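Local coordinates for protein DNA polymerase sliding clamp B (Sulfolobus tokodaii, PDB 3AIZ) that forms ring-shaped sliding platforms around DNA with related subunits, tethering the replicative polymerase and other DNA-processing proteins during replication, at residues S7-D11 and K85-V89; L15-L20 and G238-F242; E155-A161 and S196-I202; T212-V218 and I230-T234. One frame throughout, in Å; residues are numbered along the deposited sequence.

Contact 1: S7-D11 and K85-V89; sequences SSAKD and KSATV. With SO4 (sulfate ion), chain F.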
loop_
_atom_site.group_PDB
_atom_site.type_symbol
_atom_site.label_atom_id
_atom_site.label_comp_id
_atom_site.label_asym_id
_atom_site.label_seq_id
_atom_site.Cartn_x
_atom_site.Cartn_y
_atom_site.Cartn_z
ATOM N N SER A 7 5.414 33.873 -7.964
ATOM C CA SER A 7 5.453 33.583 -6.530
ATOM C C SER A 7 4.803 32.264 -6.112
ATOM O O SER A 7 4.809 31.920 -4.932
ATOM C CB SER A 7 4.826 34.732 -5.736
ATOM O OG SER A 7 3.429 34.803 -5.962
ATOM N N SER A 8 4.246 31.524 -7.066
ATOM C CA SER A 8 3.568 30.275 -6.726
ATOM C C SER A 8 3.719 29.181 -7.779
ATOM O O SER A 8 3.106 29.238 -8.844
ATOM C CB SER A 8 2.085 30.525 -6.448
ATOM O OG SER A 8 1.413 29.308 -6.174
ATOM N N ALA A 9 4.531 28.177 -7.464
ATOM C CA ALA A 9 4.701 27.028 -8.339
ATOM C C ALA A 9 3.397 26.250 -8.454
ATOM O O ALA A 9 3.024 25.802 -9.537
ATOM C CB ALA A 9 5.811 26.127 -7.820
ATOM N N LYS A 10 2.705 26.098 -7.330
ATOM C CA LYS A 10 1.458 25.345 -7.295
ATOM C C LYS A 10 0.410 25.958 -8.218
ATOM O O LYS A 10 -0.171 25.267 -9.056
ATOM C CB LYS A 10 0.916 25.260 -5.865
ATOM C CG LYS A 10 -0.178 24.219 -5.682
ATOM C CD LYS A 10 -0.778 24.271 -4.283
ATOM C CE LYS A 10 -1.640 25.511 -4.093
ATOM N NZ LYS A 10 -2.819 25.509 -5.005
ATOM N N ASP A 11 0.172 27.256 -8.063
ATOM C CA ASP A 11 -0.809 27.961 -8.884
ATOM C C ASP A 11 -0.462 27.889 -10.368
ATOM O O ASP A 11 -1.337 27.681 -11.208
ATOM C CB ASP A 11 -0.946 29.416 -8.431
ATOM C CG ASP A 11 -1.636 29.543 -7.086
ATOM O OD1 ASP A 11 -2.325 28.583 -6.680
ATOM O OD2 ASP A 11 -1.495 30.600 -6.436
ATOM N N LYS A 85 3.889 24.391 -0.792
ATOM C CA LYS A 85 2.906 25.216 -1.485
ATOM C C LYS A 85 3.364 26.670 -1.530
ATOM O O LYS A 85 2.678 27.533 -2.078
ATOM C CB LYS A 85 1.540 25.116 -0.804
ATOM C CG LYS A 85 0.936 23.721 -0.826
ATOM C CD LYS A 85 -0.425 23.695 -0.149
ATOM C CE LYS A 85 -1.015 22.295 -0.149
ATOM N NZ LYS A 85 -0.130 21.323 0.553
ATOM N N SER A 86 4.529 26.935 -0.948
ATOM C CA SER A 86 5.094 28.278 -0.934
ATOM C C SER A 86 6.275 28.385 -1.891
ATOM O O SER A 86 7.000 29.380 -1.889
ATOM C CB SER A 86 5.531 28.659 0.481
ATOM O OG SER A 86 4.431 28.638 1.374
ATOM N N ALA A 87 6.467 27.354 -2.708
ATOM C CA ALA A 87 7.572 27.327 -3.658
ATOM C C ALA A 87 7.345 28.316 -4.794
ATOM O O ALA A 87 6.244 28.411 -5.334
ATOM C CB ALA A 87 7.760 25.923 -4.209
ATOM N N THR A 88 8.392 29.051 -5.154
ATOM C CA THR A 88 8.305 30.022 -6.237
ATOM C C THR A 88 8.841 29.434 -7.536
ATOM O O THR A 88 9.395 28.336 -7.548
ATOM C CB THR A 88 9.072 31.317 -5.903
ATOM O OG1 THR A 88 10.473 31.036 -5.799
ATOM C CG2 THR A 88 8.577 31.905 -4.589
ATOM N N VAL A 89 8.669 30.167 -8.631
ATOM C CA VAL A 89 9.138 29.719 -9.936
ATOM C C VAL A 89 9.811 30.855 -10.696
ATOM O O VAL A 89 9.330 31.985 -10.693
ATOM C CB VAL A 89 7.983 29.171 -10.794
ATOM C CG1 VAL A 89 8.462 28.869 -12.203
ATOM C CG2 VAL A 89 7.405 27.930 -10.161
HETATM S S SO4 F . 3.151 22.615 2.611
HETATM O O1 SO4 F . 1.783 22.597 3.121
HETATM O O2 SO4 F . 3.809 23.850 3.031
HETATM O O3 SO4 F . 3.883 21.466 3.136
HETATM O O4 SO4 F . 3.127 22.547 1.152
#
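A9 and A87 join the start of helix 9-16 to the residues leading into strand 88-93. The backbone N of A9 donates to A87 O at 2.7 Å, with the N-H pointing almost straight at the acceptor (166°) and the donor tilted out of the carbonyl plane. Just before it in the chain, the CA of S8 also faces this oxygen, in a weaker C-H...O contact. The methyl of A9 sits on CG2 of V89 and, less closely, faces the methyl of A87. S7 lies beside T88, its O packing against T88 CG2. This is an N-terminal helix cap: S8 OG accepts from D11 N at 3.1 Å, and A87 O takes up the N-H of A9 in the first turn. D11 OD2 is hydrogen-bonded with S236 OG, and A87 and V89 also pack on V102 of strand 97-104.

At the other end of the contact K85 can be followed outward. Its CB lies 3.6 Å from O4 of the sulfate. CG, anti to the carbonyl carbon (chi1 -63°), comes nearer to that same O4, at 3.2 Å, and meets CD of K10 at 3.9 Å where the two side chains cross. CD runs on past O4 and O1, and a bend about CD-CE (chi4 59°) turns NZ back toward the sulfate. NZ reaches O1 in a weak hydrogen bond of 3.4 Å. The backbone N of K85 holds O4 at 2.8 Å, and S84 OG and K106 NZ also bond this sulfate, probably a crystallisation ion.

Contact 2: L15-L20 and G238-F242; sequences LLSGLL and GQLIF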
loop_
_atom_site.group_PDB
_atom_site.type_symbol
_atom_site.label_atom_id
_atom_site.label_comp_id
_atom_site.label_asym_id
_atom_site.label_seq_id
_atom_site.Cartn_x
_atom_site.Cartn_y
_atom_site.Cartn_z
ATOM N N LEU A 15 -2.892 26.208 -13.382
ATOM C CA LEU A 15 -3.228 26.883 -14.627
ATOM C C LEU A 15 -2.945 25.989 -15.831
ATOM O O LEU A 15 -3.820 25.765 -16.667
ATOM C CB LEU A 15 -2.453 28.197 -14.744
ATOM C CG LEU A 15 -2.695 29.178 -13.595
ATOM C CD1 LEU A 15 -1.749 30.366 -13.672
ATOM C CD2 LEU A 15 -4.146 29.637 -13.578
ATOM N N LEU A 16 -1.723 25.473 -15.910
ATOM C CA LEU A 16 -1.318 24.637 -17.034
ATOM C C LEU A 16 -2.168 23.371 -17.154
ATOM O O LEU A 16 -2.425 22.891 -18.258
ATOM C CB LEU A 16 0.164 24.267 -16.923
ATOM C CG LEU A 16 1.159 25.425 -17.001
ATOM C CD1 LEU A 16 2.578 24.920 -16.811
ATOM C CD2 LEU A 16 1.025 26.164 -18.323
ATOM N N SER A 17 -2.600 22.837 -16.017
ATOM C CA SER A 17 -3.405 21.620 -16.009
ATOM C C SER A 17 -4.836 21.914 -16.445
ATOM O O SER A 17 -5.637 20.999 -16.640
ATOM C CB SER A 17 -3.405 20.982 -14.619
ATOM O OG SER A 17 -4.150 21.764 -13.701
ATOM N N GLY A 18 -5.150 23.196 -16.597
ATOM C CA GLY A 18 -6.480 23.615 -16.991
ATOM C C GLY A 18 -6.609 23.842 -18.483
ATOM O O GLY A 18 -7.704 24.084 -18.989
ATOM N N LEU A 19 -5.489 23.767 -19.193
ATOM C CA LEU A 19 -5.495 23.945 -20.640
ATOM C C LEU A 19 -6.186 22.771 -21.329
ATOM O O LEU A 19 -5.591 21.709 -21.517
ATOM C CB LEU A 19 -4.067 24.112 -21.164
ATOM C CG LEU A 19 -3.269 25.264 -20.549
ATOM C CD1 LEU A 19 -1.900 25.385 -21.198
ATOM C CD2 LEU A 19 -4.028 26.572 -20.674
ATOM N N LEU A 20 -7.448 22.970 -21.702
ATOM C CA LEU A 20 -8.259 21.913 -22.305
ATOM C C LEU A 20 -7.820 21.562 -23.723
ATOM O O LEU A 20 -7.602 22.442 -24.555
ATOM C CB LEU A 20 -9.737 22.310 -22.309
ATOM C CG LEU A 20 -10.432 22.399 -20.950
ATOM C CD1 LEU A 20 -11.805 23.029 -21.097
ATOM C CD2 LEU A 20 -10.535 21.023 -20.308
ATOM N N GLY A 238 -1.787 34.607 -11.307
ATOM C CA GLY A 238 -1.979 33.760 -12.471
ATOM C C GLY A 238 -3.449 33.594 -12.799
ATOM O O GLY A 238 -4.274 33.381 -11.910
ATOM N N GLN A 239 -3.780 33.683 -14.081
ATOM C CA GLN A 239 -5.174 33.753 -14.488
ATOM C C GLN A 239 -5.492 32.858 -15.681
ATOM O O GLN A 239 -4.757 32.835 -16.669
ATOM C CB GLN A 239 -5.541 35.205 -14.803
ATOM C CG GLN A 239 -7.002 35.436 -15.136
ATOM C CD GLN A 239 -7.339 36.911 -15.252
ATOM O OE1 GLN A 239 -6.478 37.771 -15.063
ATOM N NE2 GLN A 239 -8.597 37.210 -15.559
ATOM N N LEU A 240 -6.591 32.118 -15.574
ATOM C CA LEU A 240 -7.113 31.345 -16.694
ATOM C C LEU A 240 -8.312 32.069 -17.287
ATOM O O LEU A 240 -9.171 32.560 -16.559
ATOM C CB LEU A 240 -7.516 29.939 -16.248
ATOM C CG LEU A 240 -6.520 28.814 -16.535
ATOM C CD1 LEU A 240 -7.021 27.497 -15.965
ATOM C CD2 LEU A 240 -6.271 28.691 -18.029
ATOM N N ILE A 241 -8.363 32.141 -18.610
ATOM C CA ILE A 241 -9.450 32.834 -19.287
ATOM C C ILE A 241 -9.984 31.995 -20.435
ATOM O O ILE A 241 -9.229 31.575 -21.312
ATOM C CB ILE A 241 -8.998 34.204 -19.826
ATOM C CG1 ILE A 241 -8.427 35.060 -18.693
ATOM C CG2 ILE A 241 -10.157 34.915 -20.510
ATOM C CD1 ILE A 241 -7.928 36.411 -19.142
ATOM N N PHE A 242 -11.288 31.749 -20.424
ATOM C CA PHE A 242 -11.916 30.944 -21.462
ATOM C C PHE A 242 -12.916 31.758 -22.266
ATOM O O PHE A 242 -13.560 32.664 -21.743
ATOM C CB PHE A 242 -12.613 29.727 -20.850
ATOM C CG PHE A 242 -11.680 28.781 -20.153
ATOM C CD1 PHE A 242 -11.455 28.887 -18.792
ATOM C CD2 PHE A 242 -11.032 27.783 -20.861
ATOM C CE1 PHE A 242 -10.600 28.017 -18.147
ATOM C CE2 PHE A 242 -10.174 26.910 -20.223
ATOM C CZ PHE A 242 -9.958 27.027 -18.864
#
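L15 and L240 lie alongside each other with their side chains running in opposite directions, which brings CD2 of L15 to 3.9 Å from CG of L240, in a buried core joining the N- and C-terminal halves of the chain. In L15, chi1 of -58° sets CG anti to the carbonyl carbon, and chi2 of 172° then spreads the methyls: CD2 to L240, CD1 over CA of G238 at 3.6 Å. From the strand side, CD1 of L240 meets both L15 O and the CA of G18. Its CD2 turns to the CD2 of L19, 4.1 Å away; the CB of L19 leads off from the strand, but its chain end returns. F242 presents the edge of its ring to the turn: G18 O lies in the ring plane, 3.7 Å from CZ. L20 CD1 approaches the ring obliquely near CE2, and V208 of helix 202-211 also packs on F242. A type I turn from L16 to L19 reverses the chain, spanned by a weak L19 N to L16 O bond; one residue earlier G18 N bonds L15 O. No hydrogen bond crosses between the two segments; cohesion comes from leucine branches and an aromatic edge, whose weakly positive C-H groups probably suit the carbonyl oxygen of G18.

Contact 3: E155-A161 and S196-I202; sequences EEVEISA and SKAVYSI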
loop_
_atom_site.group_PDB
_atom_site.type_symbol
_atom_site.label_atom_id
_atom_site.label_comp_id
_atom_site.label_asym_id
_atom_site.label_seq_id
_atom_site.Cartn_x
_atom_site.Cartn_y
_atom_site.Cartn_z
ATOM N N GLU A 155 -27.840 18.382 -24.141
ATOM C CA GLU A 155 -26.738 18.421 -25.094
ATOM C C GLU A 155 -26.362 19.873 -25.384
ATOM O O GLU A 155 -25.254 20.165 -25.836
ATOM C CB GLU A 155 -27.120 17.691 -26.383
ATOM C CG GLU A 155 -25.958 17.458 -27.339
ATOM C CD GLU A 155 -26.296 16.463 -28.436
ATOM O OE1 GLU A 155 -27.375 15.836 -28.362
ATOM O OE2 GLU A 155 -25.480 16.304 -29.370
ATOM N N GLU A 156 -27.299 20.778 -25.114
ATOM C CA GLU A 156 -27.055 22.211 -25.214
ATOM C C GLU A 156 -27.543 22.909 -23.951
ATOM O O GLU A 156 -28.663 22.677 -23.500
ATOM C CB GLU A 156 -27.778 22.805 -26.421
ATOM C CG GLU A 156 -27.240 22.368 -27.768
ATOM C CD GLU A 156 -27.949 23.060 -28.917
ATOM O OE1 GLU A 156 -28.911 23.815 -28.652
ATOM O OE2 GLU A 156 -27.545 22.854 -30.082
ATOM N N VAL A 157 -26.702 23.766 -23.385
ATOM C CA VAL A 157 -27.087 24.541 -22.214
ATOM C C VAL A 157 -27.590 25.914 -22.628
ATOM O O VAL A 157 -26.919 26.631 -23.369
ATOM C CB VAL A 157 -25.909 24.741 -21.247
ATOM C CG1 VAL A 157 -26.353 25.548 -20.039
ATOM C CG2 VAL A 157 -25.346 23.405 -20.811
ATOM N N GLU A 158 -28.775 26.278 -22.151
ATOM C CA GLU A 158 -29.288 27.623 -22.366
ATOM C C GLU A 158 -29.176 28.443 -21.089
ATOM O O GLU A 158 -29.928 28.233 -20.137
ATOM C CB GLU A 158 -30.740 27.591 -22.844
ATOM C CG GLU A 158 -31.398 28.962 -22.869
ATOM C CD GLU A 158 -32.783 28.938 -23.479
ATOM O OE1 GLU A 158 -32.949 28.325 -24.556
ATOM O OE2 GLU A 158 -33.705 29.539 -22.886
ATOM N N ILE A 159 -28.227 29.369 -21.069
ATOM C CA ILE A 159 -28.063 30.253 -19.925
ATOM C C ILE A 159 -28.744 31.591 -20.198
ATOM O O ILE A 159 -28.635 32.144 -21.292
ATOM C CB ILE A 159 -26.574 30.465 -19.572
ATOM C CG1 ILE A 159 -26.438 31.213 -18.244
ATOM C CG2 ILE A 159 -25.853 31.206 -20.686
ATOM C CD1 ILE A 159 -25.021 31.260 -17.714
ATOM N N SER A 160 -29.464 32.096 -19.202
ATOM C CA SER A 160 -30.183 33.355 -19.341
ATOM C C SER A 160 -30.377 33.996 -17.976
ATOM O O SER A 160 -30.422 33.304 -16.962
ATOM C CB SER A 160 -31.541 33.128 -20.009
ATOM O OG SER A 160 -32.391 32.357 -19.181
ATOM N N ALA A 161 -30.495 35.317 -17.949
ATOM C CA ALA A 161 -30.613 36.020 -16.679
ATOM C C ALA A 161 -31.514 37.242 -16.754
ATOM O O ALA A 161 -31.518 37.967 -17.746
ATOM C CB ALA A 161 -29.232 36.413 -16.163
ATOM N N SER A 196 -30.558 38.847 -20.593
ATOM C CA SER A 196 -29.788 38.251 -21.678
ATOM C C SER A 196 -29.966 36.739 -21.738
ATOM O O SER A 196 -30.346 36.109 -20.754
ATOM C CB SER A 196 -28.305 38.597 -21.528
ATOM O OG SER A 196 -28.114 39.999 -21.458
ATOM N N LYS A 197 -29.682 36.164 -22.902
ATOM C CA LYS A 197 -29.849 34.732 -23.111
ATOM C C LYS A 197 -28.932 34.213 -24.214
ATOM O O LYS A 197 -28.775 34.850 -25.253
ATOM C CB LYS A 197 -31.307 34.407 -23.439
ATOM C CG LYS A 197 -31.520 33.023 -24.029
ATOM C CD LYS A 197 -32.926 32.514 -23.753
ATOM C CE LYS A 197 -33.984 33.500 -24.227
ATOM N NZ LYS A 197 -35.357 33.058 -23.848
ATOM N N ALA A 198 -28.329 33.053 -23.978
ATOM C CA ALA A 198 -27.443 32.437 -24.958
ATOM C C ALA A 198 -27.419 30.924 -24.795
ATOM O O ALA A 198 -27.802 30.394 -23.753
ATOM C CB ALA A 198 -26.040 33.005 -24.833
ATOM N N VAL A 199 -26.966 30.231 -25.834
ATOM C CA VAL A 199 -26.861 28.779 -25.803
ATOM C C VAL A 199 -25.416 28.356 -26.044
ATOM O O VAL A 199 -24.723 28.945 -26.873
ATOM C CB VAL A 199 -27.761 28.133 -26.871
ATOM C CG1 VAL A 199 -27.676 26.617 -26.796
ATOM C CG2 VAL A 199 -29.195 28.598 -26.702
ATOM N N TYR A 200 -24.961 27.339 -25.318
ATOM C CA TYR A 200 -23.595 26.849 -25.470
ATOM C C TYR A 200 -23.538 25.327 -25.463
ATOM O O TYR A 200 -24.444 24.663 -24.961
ATOM C CB TYR A 200 -22.697 27.404 -24.362
ATOM C CG TYR A 200 -22.726 28.909 -24.254
ATOM C CD1 TYR A 200 -23.522 29.540 -23.309
ATOM C CD2 TYR A 200 -21.962 29.699 -25.102
ATOM C CE1 TYR A 200 -23.554 30.914 -23.209
ATOM C CE2 TYR A 200 -21.988 31.076 -25.010
ATOM C CZ TYR A 200 -22.785 31.678 -24.061
ATOM O OH TYR A 200 -22.814 33.050 -23.964
ATOM N N SER A 201 -22.465 24.780 -26.024
ATOM C CA SER A 201 -22.257 23.338 -26.046
ATOM C C SER A 201 -22.013 22.801 -24.638
ATOM O O SER A 201 -21.172 23.323 -23.907
ATOM C CB SER A 201 -21.077 22.986 -26.951
ATOM O OG SER A 201 -20.783 21.602 -26.893
ATOM N N ILE A 202 -22.751 21.760 -24.261
ATOM C CA ILE A 202 -22.574 21.141 -22.952
ATOM C C ILE A 202 -21.193 20.513 -22.831
ATOM O O ILE A 202 -20.553 20.599 -21.786
ATOM C CB ILE A 202 -23.639 20.068 -22.671
ATOM C CG1 ILE A 202 -25.016 20.712 -22.533
ATOM C CG2 ILE A 202 -23.301 19.295 -21.404
ATOM C CD1 ILE A 202 -25.977 19.907 -21.695
#
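An antiparallel pair of strands in the C-terminal half of the PCNA fold, 156-161 with 196-201, is zipped from E156 opposite S201 to A161 opposite S196. V157 and Y200 exchange two backbone hydrogen bonds, as do I159 with A198 and A161 with S196. Typical of the ladder, Y200 N meets V157 O at 2.9 Å. The strand directions stand 155° apart. Beyond the E156-S201 pair, I202 N gives E155 O a weak bond as helix 202-211 begins.

One face carries V157, I159, A161, S196, A198 and Y200 into the interior. CG2 of V157 meets CG1 of I202 at 3.2 Å, the two side chains crossing at about a right angle, and L150 of helix 140-150 packs on both. CG2 of I159, set between its backbone N and carbonyl carbon (chi1 -171° for CG1), touches the edge of the Y200 ring in its plane, 3.4 Å from CE1. F222 adjoins both residues, and the phenol OH ends in a hydrogen bond with I226 O.

On the other face E156, E158, S160, K197, V199 and S201 are lined up. E156 extends over V199, its OE1 lying 3.6 Å from CG1. K197 rests its CB against CB of S160 and runs on until CD lies 3.2 Å from OE2 of E158; the bend at chi3 (54°) then turns CE and NZ. NZ stays 4.0 Å from that OE2, beyond a salt bridge. The contact thus rests on backbone bonds and buried apolar packing, while the opposite charges of E158 and K197 probably add only a soft, solvent-screened attraction at the surface.

Contact 4: T212-V218 and I230-T234; sequences TSISQNV and IEVPT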
loop_
_atom_site.group_PDB
_atom_site.type_symbol
_atom_site.label_atom_id
_atom_site.label_comp_id
_atom_site.label_asym_id
_atom_site.label_seq_id
_atom_site.Cartn_x
_atom_site.Cartn_y
_atom_site.Cartn_z
ATOM N N THR A 212 -12.658 25.181 -13.588
ATOM C CA THR A 212 -12.730 26.410 -12.803
ATOM C C THR A 212 -12.751 26.160 -11.297
ATOM O O THR A 212 -12.755 27.106 -10.510
ATOM C CB THR A 212 -13.969 27.247 -13.177
ATOM O OG1 THR A 212 -15.152 26.602 -12.686
ATOM C CG2 THR A 212 -14.068 27.413 -14.683
ATOM N N SER A 213 -12.767 24.892 -10.898
ATOM C CA SER A 213 -12.816 24.545 -9.480
ATOM C C SER A 213 -11.542 24.957 -8.745
ATOM O O SER A 213 -11.538 25.078 -7.519
ATOM C CB SER A 213 -13.077 23.047 -9.295
ATOM O OG SER A 213 -12.015 22.269 -9.821
ATOM N N ILE A 214 -10.468 25.179 -9.497
ATOM C CA ILE A 214 -9.190 25.580 -8.912
ATOM C C ILE A 214 -9.229 27.014 -8.391
ATOM O O ILE A 214 -8.265 27.494 -7.792
ATOM C CB ILE A 214 -8.036 25.456 -9.929
ATOM C CG1 ILE A 214 -8.163 26.528 -11.015
ATOM C CG2 ILE A 214 -8.000 24.059 -10.531
ATOM C CD1 ILE A 214 -7.057 26.490 -12.044
ATOM N N SER A 215 -10.343 27.698 -8.629
ATOM C CA SER A 215 -10.513 29.069 -8.167
ATOM C C SER A 215 -11.723 29.181 -7.250
ATOM O O SER A 215 -12.677 28.414 -7.371
ATOM C CB SER A 215 -10.670 30.021 -9.354
ATOM O OG SER A 215 -10.910 31.349 -8.919
ATOM N N GLN A 216 -11.675 30.136 -6.329
ATOM C CA GLN A 216 -12.789 30.369 -5.420
ATOM C C GLN A 216 -13.616 31.561 -5.882
ATOM O O GLN A 216 -14.688 31.832 -5.343
ATOM C CB GLN A 216 -12.285 30.597 -3.993
ATOM C CG GLN A 216 -11.735 29.348 -3.323
ATOM C CD GLN A 216 -11.286 29.602 -1.896
ATOM O OE1 GLN A 216 -10.717 30.650 -1.590
ATOM N NE2 GLN A 216 -11.537 28.639 -1.015
ATOM N N ASN A 217 -13.110 32.269 -6.885
ATOM C CA ASN A 217 -13.792 33.448 -7.398
ATOM C C ASN A 217 -13.789 33.496 -8.920
ATOM O O ASN A 217 -13.120 34.335 -9.526
ATOM C CB ASN A 217 -13.169 34.719 -6.820
ATOM C CG ASN A 217 -13.285 34.784 -5.310
ATOM O OD1 ASN A 217 -14.268 35.295 -4.772
ATOM N ND2 ASN A 217 -12.282 34.258 -4.615
ATOM N N VAL A 218 -14.545 32.590 -9.527
ATOM C CA VAL A 218 -14.664 32.530 -10.976
ATOM C C VAL A 218 -15.655 33.576 -11.472
ATOM O O VAL A 218 -16.772 33.670 -10.965
ATOM C CB VAL A 218 -15.129 31.141 -11.442
ATOM C CG1 VAL A 218 -15.183 31.082 -12.960
ATOM C CG2 VAL A 218 -14.208 30.064 -10.896
ATOM N N ILE A 230 -15.072 33.149 -19.187
ATOM C CA ILE A 230 -14.811 32.665 -17.836
ATOM C C ILE A 230 -13.413 33.072 -17.372
ATOM O O ILE A 230 -12.420 32.791 -18.042
ATOM C CB ILE A 230 -14.953 31.130 -17.724
ATOM C CG1 ILE A 230 -16.406 30.699 -17.930
ATOM C CG2 ILE A 230 -14.467 30.648 -16.370
ATOM C CD1 ILE A 230 -16.837 30.667 -19.374
ATOM N N GLU A 231 -13.345 33.739 -16.225
ATOM C CA GLU A 231 -12.071 34.129 -15.639
ATOM C C GLU A 231 -11.784 33.288 -14.401
ATOM O O GLU A 231 -12.577 33.261 -13.461
ATOM C CB GLU A 231 -12.077 35.614 -15.271
ATOM C CG GLU A 231 -12.417 36.547 -16.423
ATOM C CD GLU A 231 -12.319 38.012 -16.034
ATOM O OE1 GLU A 231 -11.585 38.327 -15.072
ATOM O OE2 GLU A 231 -12.975 38.850 -16.691
ATOM N N VAL A 232 -10.647 32.602 -14.408
ATOM C CA VAL A 232 -10.260 31.742 -13.298
ATOM C C VAL A 232 -8.991 32.267 -12.636
ATOM O O VAL A 232 -7.886 31.841 -12.972
ATOM C CB VAL A 232 -10.023 30.294 -13.769
ATOM C CG1 VAL A 232 -9.767 29.385 -12.581
ATOM C CG2 VAL A 232 -11.212 29.798 -14.575
ATOM N N PRO A 233 -9.150 33.202 -11.689
ATOM C CA PRO A 233 -8.027 33.836 -10.993
ATOM C C PRO A 233 -7.422 32.918 -9.941
ATOM O O PRO A 233 -8.117 32.062 -9.396
ATOM C CB PRO A 233 -8.680 35.038 -10.296
ATOM C CG PRO A 233 -10.066 35.147 -10.870
ATOM C CD PRO A 233 -10.439 33.762 -11.263
ATOM N N THR A 234 -6.135 33.099 -9.662
ATOM C CA THR A 234 -5.488 32.403 -8.560
ATOM C C THR A 234 -5.091 33.423 -7.500
ATOM O O THR A 234 -5.109 34.626 -7.753
ATOM C CB THR A 234 -4.244 31.624 -9.024
ATOM O OG1 THR A 234 -3.257 32.539 -9.512
ATOM C CG2 THR A 234 -4.612 30.643 -10.126
#
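S215 donates its hydroxyl to P233 O, the one hydrogen bond between 212-218 and 230-234. OG lies 2.9 Å from that oxygen, in the carbonyl plane and on a lone pair. Its place follows from chi1 of 177°, which puts OG beside the carbonyl carbon of S215, where it also accepts from N217 N at 3.1 Å. The hydroxyl is therefore gripped as donor and as acceptor, and its rotation should be fixed. The CB of S215 packs on CG1 of V232, and I214 CG1 comes to that same methyl from another side, 3.6 Å away. The other branch of V232, CG2, meets CG2 of T212 at 3.7 Å; the T212 methyl touches I230 CG2 as well, leaving its OG1 to bond F209 O. V218 closes the patch with CG1 3.5 Å from I230 CG2, and its CA makes a C-H...O contact to E231 O. At the edge, N217 O lies over CD of P233.

Further out, L143 of helix 140-150 packs on T212 and V218, while L240 of the adjacent strand touches I214 and V232. K188 NZ bonds Q216 O and N217 OD1, tying Q216 and N217 to strand 186-192. The S215 hydroxyl bonded to N217 N makes an ST turn, here in the connection that brings the chain from helix 202-211 into the β-hairpin of strands 218-223 and 226-233.

From the N terminus, contact 1 joins the start of helix 9-16 to strand 88-93, closing a loop of 73 residues. Before that loop is complete, the end of the same helix opens contact 2, which closes only at 238-242, so the two cross. The long span of contact 2 ties the N-terminal half to the last strand of the C-terminal half, and it encloses contacts 3 and 4, which follow in series. Contact 3 is remote, about 36 Å from contact 1 between centres, on the opposite side of the chain's centre. Contact 4 touches contacts 1 and 2: T234 packs on D11 and L15, and strand 226-233 is bonded alongside 239-244.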